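Local coordinates for membrane lipoprotein TpN32 (Treponema pallidum, PDB 1XS5) that binds L-methionine and probably serves as the substrate-binding lipoprotein of a methionine uptake system, at residues 95-109 / 146-158. Numbering follows the deposited sequence. Where two conformers were deposited one is given.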
loop_
_atom_site.group_PDB
_atom_site.type_symbol
_atom_site.label_atom_id
_atom_site.label_comp_id
_atom_site.label_asym_id
_atom_site.label_seq_id
_atom_site.Cartn_x
_atom_site.Cartn_y
_atom_site.Cartn_z
ATOM N N VAL A 95 2.285 17.968 14.509
ATOM C CA VAL A 95 2.131 16.813 15.321
ATOM C C VAL A 95 1.948 17.168 16.811
ATOM O O VAL A 95 1.200 16.501 17.527
ATOM C CB VAL A 95 3.346 15.892 14.970
ATOM C CG1 VAL A 95 4.582 16.347 15.719
ATOM C CG2 VAL A 95 2.994 14.444 15.106
ATOM N N SER A 96 2.556 18.256 17.289
ATOM C CA SER A 96 2.405 18.600 18.701
ATOM C C SER A 96 1.102 19.334 19.005
ATOM O O SER A 96 0.806 19.604 20.166
ATOM C CB SER A 96 3.590 19.449 19.206
ATOM O OG SER A 96 3.680 20.643 18.464
ATOM N N ASP A 97 0.348 19.662 17.961
ATOM C CA ASP A 97 -0.940 20.352 18.092
ATOM C C ASP A 97 -2.015 19.407 18.658
ATOM O O ASP A 97 -2.997 19.877 19.232
ATOM C CB ASP A 97 -1.468 20.824 16.724
ATOM C CG ASP A 97 -0.866 22.145 16.240
ATOM O OD1 ASP A 97 -0.190 22.829 17.009
ATOM O OD2 ASP A 97 -1.106 22.505 15.052
ATOM N N PHE A 98 -1.863 18.090 18.479
ATOM C CA PHE A 98 -2.880 17.145 18.949
ATOM C C PHE A 98 -3.109 17.152 20.443
ATOM O O PHE A 98 -2.211 16.845 21.215
ATOM C CB PHE A 98 -2.573 15.688 18.537
ATOM C CG PHE A 98 -2.767 15.414 17.060
ATOM C CD1 PHE A 98 -1.810 15.803 16.140
ATOM C CD2 PHE A 98 -3.920 14.792 16.595
ATOM C CE1 PHE A 98 -2.002 15.574 14.773
ATOM C CE2 PHE A 98 -4.114 14.569 15.234
ATOM C CZ PHE A 98 -3.167 14.954 14.328
ATOM N N PRO A 99 -4.336 17.491 20.867
ATOM C CA PRO A 99 -4.686 17.529 22.282
ATOM C C PRO A 99 -4.846 16.126 22.839
ATOM O O PRO A 99 -4.996 15.165 22.089
ATOM C CB PRO A 99 -6.003 18.280 22.275
ATOM C CG PRO A 99 -6.627 17.796 21.005
ATOM C CD PRO A 99 -5.474 17.923 20.042
ATOM N N ALA A 100 -4.797 16.008 24.166
ATOM C CA ALA A 100 -5.011 14.727 24.815
ATOM C C ALA A 100 -6.401 14.319 24.374
ATOM O O ALA A 100 -7.255 15.175 24.131
ATOM C CB ALA A 100 -4.980 14.875 26.330
ATOM N N GLY A 101 -6.643 13.019 24.269
ATOM C CA GLY A 101 -7.949 12.581 23.837
ATOM C C GLY A 101 -8.199 12.653 22.331
ATOM O O GLY A 101 -9.225 12.169 21.891
ATOM N N ALA A 102 -7.296 13.246 21.543
ATOM C CA ALA A 102 -7.499 13.333 20.077
ATOM C C ALA A 102 -7.845 11.974 19.463
ATOM O O ALA A 102 -7.310 10.939 19.896
ATOM C CB ALA A 102 -6.239 13.893 19.407
ATOM N N VAL A 103 -8.725 11.956 18.446
ATOM C CA VAL A 103 -9.098 10.668 17.812
ATOM C C VAL A 103 -8.301 10.447 16.510
ATOM O O VAL A 103 -8.369 11.271 15.595
ATOM C CB VAL A 103 -10.633 10.608 17.438
ATOM C CG1 VAL A 103 -10.936 9.318 16.646
ATOM C CG2 VAL A 103 -11.500 10.654 18.697
ATOM N N ILE A 104 -7.528 9.373 16.435
ATOM C CA ILE A 104 -6.733 9.100 15.224
ATOM C C ILE A 104 -7.187 7.767 14.607
ATOM O O ILE A 104 -7.147 6.719 15.256
ATOM C CB ILE A 104 -5.210 9.051 15.561
ATOM C CG1 ILE A 104 -4.757 10.412 16.110
ATOM C CG2 ILE A 104 -4.403 8.704 14.318
ATOM C CD1 ILE A 104 -3.217 10.532 16.328
ATOM N N ALA A 105 -7.619 7.810 13.348
ATOM C CA ALA A 105 -8.083 6.625 12.644
ATOM C C ALA A 105 -6.913 5.982 11.919
ATOM O O ALA A 105 -6.108 6.684 11.304
ATOM C CB ALA A 105 -9.148 7.028 11.619
ATOM N N ILE A 106 -6.852 4.656 11.942
ATOM C CA ILE A 106 -5.796 3.923 11.269
ATOM C C ILE A 106 -6.360 2.722 10.503
ATOM O O ILE A 106 -7.503 2.294 10.744
ATOM C CB ILE A 106 -4.752 3.420 12.305
ATOM C CG1 ILE A 106 -5.412 2.476 13.306
ATOM C CG2 ILE A 106 -4.167 4.602 13.102
ATOM C CD1 ILE A 106 -4.415 2.052 14.418
ATOM N N PRO A 107 -5.553 2.115 9.623
ATOM C CA PRO A 107 -6.031 0.973 8.859
ATOM C C PRO A 107 -6.419 -0.176 9.772
ATOM O O PRO A 107 -5.840 -0.348 10.840
ATOM C CB PRO A 107 -4.823 0.606 7.986
ATOM C CG PRO A 107 -4.173 1.907 7.740
ATOM C CD PRO A 107 -4.216 2.536 9.142
ATOM N N ASN A 108 -7.383 -0.978 9.338
ATOM C CA ASN A 108 -7.812 -2.118 10.163
ATOM C C ASN A 108 -7.341 -3.480 9.651
ATOM O O ASN A 108 -7.724 -4.514 10.208
ATOM C CB ASN A 108 -9.339 -2.100 10.353
ATOM C CG ASN A 108 -10.088 -2.663 9.164
ATOM O OD1 ASN A 108 -9.521 -2.900 8.089
ATOM N ND2 ASN A 108 -11.390 -2.874 9.349
ATOM N N ASP A 109 -6.513 -3.520 8.600
ATOM C CA ASP A 109 -5.983 -4.826 8.176
ATOM C C ASP A 109 -4.638 -4.903 8.906
ATOM O O ASP A 109 -3.843 -3.956 8.903
ATOM C CB ASP A 109 -5.837 -4.952 6.661
ATOM C CG ASP A 109 -4.905 -3.908 6.071
ATOM O OD1 ASP A 109 -5.266 -2.722 6.055
ATOM O OD2 ASP A 109 -3.815 -4.298 5.615
ATOM N N ARG A 146 0.548 10.363 24.441
ATOM C CA ARG A 146 -0.187 11.592 24.146
ATOM C C ARG A 146 -1.680 11.477 24.470
ATOM O O ARG A 146 -2.443 12.395 24.164
ATOM C CB ARG A 146 -0.022 11.977 22.667
ATOM C CG ARG A 146 1.400 12.342 22.240
ATOM C CD ARG A 146 1.890 13.619 22.893
ATOM N NE ARG A 146 2.426 14.524 21.887
ATOM C CZ ARG A 146 1.687 15.096 20.942
ATOM N NH1 ARG A 146 0.389 14.860 20.891
ATOM N NH2 ARG A 146 2.250 15.882 20.038
ATOM N N ASN A 147 -2.083 10.359 25.080
ATOM C CA ASN A 147 -3.496 10.118 25.427
ATOM C C ASN A 147 -4.405 10.231 24.200
ATOM O O ASN A 147 -5.266 11.102 24.140
ATOM C CB ASN A 147 -3.926 11.129 26.456
ATOM C CG ASN A 147 -3.140 11.001 27.737
ATOM O OD1 ASN A 147 -3.152 9.944 28.375
ATOM N ND2 ASN A 147 -2.431 12.068 28.117
ATOM N N VAL A 148 -4.210 9.333 23.234
ATOM C CA VAL A 148 -4.947 9.316 21.963
ATOM C C VAL A 148 -5.917 8.141 21.826
ATOM O O VAL A 148 -5.675 7.045 22.338
ATOM C CB VAL A 148 -3.925 9.254 20.776
ATOM C CG1 VAL A 148 -4.604 8.681 19.498
ATOM C CG2 VAL A 148 -3.364 10.650 20.510
ATOM N N VAL A 149 -7.015 8.359 21.112
ATOM C CA VAL A 149 -7.995 7.295 20.895
ATOM C C VAL A 149 -7.705 6.794 19.481
ATOM O O VAL A 149 -7.783 7.584 18.545
ATOM C CB VAL A 149 -9.474 7.869 20.905
ATOM C CG1 VAL A 149 -10.448 6.816 20.505
ATOM C CG2 VAL A 149 -9.813 8.466 22.243
ATOM N N LEU A 150 -7.394 5.511 19.326
ATOM C CA LEU A 150 -7.075 4.916 18.017
ATOM C C LEU A 150 -8.273 4.189 17.423
ATOM O O LEU A 150 -8.754 3.235 18.021
ATOM C CB LEU A 150 -5.942 3.897 18.162
ATOM C CG LEU A 150 -4.632 4.467 18.727
ATOM C CD1 LEU A 150 -3.656 3.340 19.033
ATOM C CD2 LEU A 150 -4.014 5.375 17.728
ATOM N N GLN A 151 -8.759 4.611 16.266
ATOM C CA GLN A 151 -9.907 3.920 15.674
ATOM C C GLN A 151 -9.520 3.139 14.455
ATOM O O GLN A 151 -8.996 3.698 13.510
ATOM C CB GLN A 151 -10.995 4.895 15.233
ATOM C CG GLN A 151 -11.425 5.874 16.272
ATOM C CD GLN A 151 -12.872 6.317 16.064
ATOM O OE1 GLN A 151 -13.322 6.582 14.916
ATOM N NE2 GLN A 151 -13.616 6.402 17.174
ATOM N N GLU A 152 -9.807 1.847 14.452
ATOM C CA GLU A 152 -9.483 1.015 13.314
ATOM C C GLU A 152 -10.571 1.224 12.252
ATOM O O GLU A 152 -11.759 1.135 12.569
ATOM C CB GLU A 152 -9.448 -0.459 13.762
ATOM C CG GLU A 152 -8.332 -0.767 14.771
ATOM C CD GLU A 152 -8.552 -2.099 15.476
ATOM O OE1 GLU A 152 -9.465 -2.174 16.329
ATOM O OE2 GLU A 152 -7.831 -3.074 15.161
ATOM N N VAL A 153 -10.180 1.455 11.001
ATOM C CA VAL A 153 -11.154 1.721 9.941
ATOM C C VAL A 153 -10.710 1.052 8.656
ATOM O O VAL A 153 -9.502 0.967 8.426
ATOM C CB VAL A 153 -11.243 3.257 9.685
ATOM C CG1 VAL A 153 -12.218 3.568 8.553
ATOM C CG2 VAL A 153 -11.670 3.964 10.932
ATOM N N GLU A 154 -11.645 0.554 7.827
ATOM C CA GLU A 154 -11.231 -0.042 6.551
ATOM C C GLU A 154 -10.416 0.997 5.782
ATOM O O GLU A 154 -10.862 2.121 5.616
ATOM C CB GLU A 154 -12.427 -0.414 5.673
ATOM C CG GLU A 154 -13.301 -1.476 6.255
ATOM C CD GLU A 154 -14.114 -2.170 5.184
ATOM O OE1 GLU A 154 -14.645 -1.466 4.292
ATOM O OE2 GLU A 154 -14.217 -3.416 5.235
ATOM N N SER A 155 -9.245 0.609 5.286
ATOM C CA SER A 155 -8.380 1.581 4.597
ATOM C C SER A 155 -9.043 2.479 3.570
ATOM O O SER A 155 -8.826 3.689 3.541
ATOM C CB SER A 155 -7.219 0.855 3.929
ATOM O OG SER A 155 -6.430 0.318 4.958
ATOM N N ALA A 156 -9.835 1.883 2.699
ATOM C CA ALA A 156 -10.499 2.675 1.668
ATOM C C ALA A 156 -11.447 3.762 2.214
ATOM O O ALA A 156 -11.764 4.736 1.511
ATOM C CB ALA A 156 -11.278 1.720 0.739
ATOM N N LEU A 157 -11.889 3.626 3.459
ATOM C CA LEU A 157 -12.821 4.577 4.045
ATOM C C LEU A 157 -12.164 5.638 4.903
ATOM O O LEU A 157 -12.832 6.500 5.441
ATOM C CB LEU A 157 -13.844 3.829 4.934
ATOM C CG LEU A 157 -14.630 2.708 4.234
ATOM C CD1 LEU A 157 -15.663 2.056 5.189
ATOM C CD2 LEU A 157 -15.344 3.331 3.042
ATOM N N LEU A 158 -10.851 5.562 5.035
ATOM C CA LEU A 158 -10.139 6.507 5.877
ATOM C C LEU A 158 -10.338 7.936 5.390
ATOM O O LEU A 158 -10.588 8.827 6.223
ATOM C CB LEU A 158 -8.667 6.071 5.962
ATOM C CG LEU A 158 -8.429 4.895 6.946
ATOM C CD1 LEU A 158 -7.075 4.233 6.672
ATOM C CD2 LEU A 158 -8.421 5.473 8.369
HETATM O O HOH W 1 -1.561 15.185 22.884
HETATM O O HOH W 2 -7.986 -2.051 5.837
HETATM O O HOH W 3 -4.322 -0.735 4.334
#
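Ile104 N donates to Val149 O at 2.8 Å, nearly straight (168°), within a parallel ladder that Val149 N to Ala102 O begins and Gln151, Ile106 and Val153 continue. Strands 103-107 and 149-153 are neighbours in one mixed sheet, 149-153 outermost. Beta-branched Val103, Ile104, Ile106, Val149 and Val153 suit the extended backbone. Ile104 can be followed outward: its CB lies 4.0 Å from Val148 CG1, CG1 3.8 Å from the same methyl, and CD1 reaches both methyls of Val148. With CG1 anti to the carbonyl carbon (chi1 -62°) and the chain then extended, the whole branch runs across that valine. On the other face, Leu158, in the conformer given, places CD2 3.7 Å from the CB of small Ala105, while Val103 CG1 packs on the aliphatic CG of Gln151 at 3.5 Å. At the C-terminal end, water 2 accepts from Ser155 N and donates to Asn108 OD1 and Asp109 OD1. Asp109, N-cap of helix 110-122, accepts through OD2 a hydrogen bond from Asn112 ND2 of the methionine pocket. Backbone bonds thus fix the register whatever the side chains, while water and Asp109, whose side chain lies about 5 Å from the methionine, link the strand ends to the ligand site.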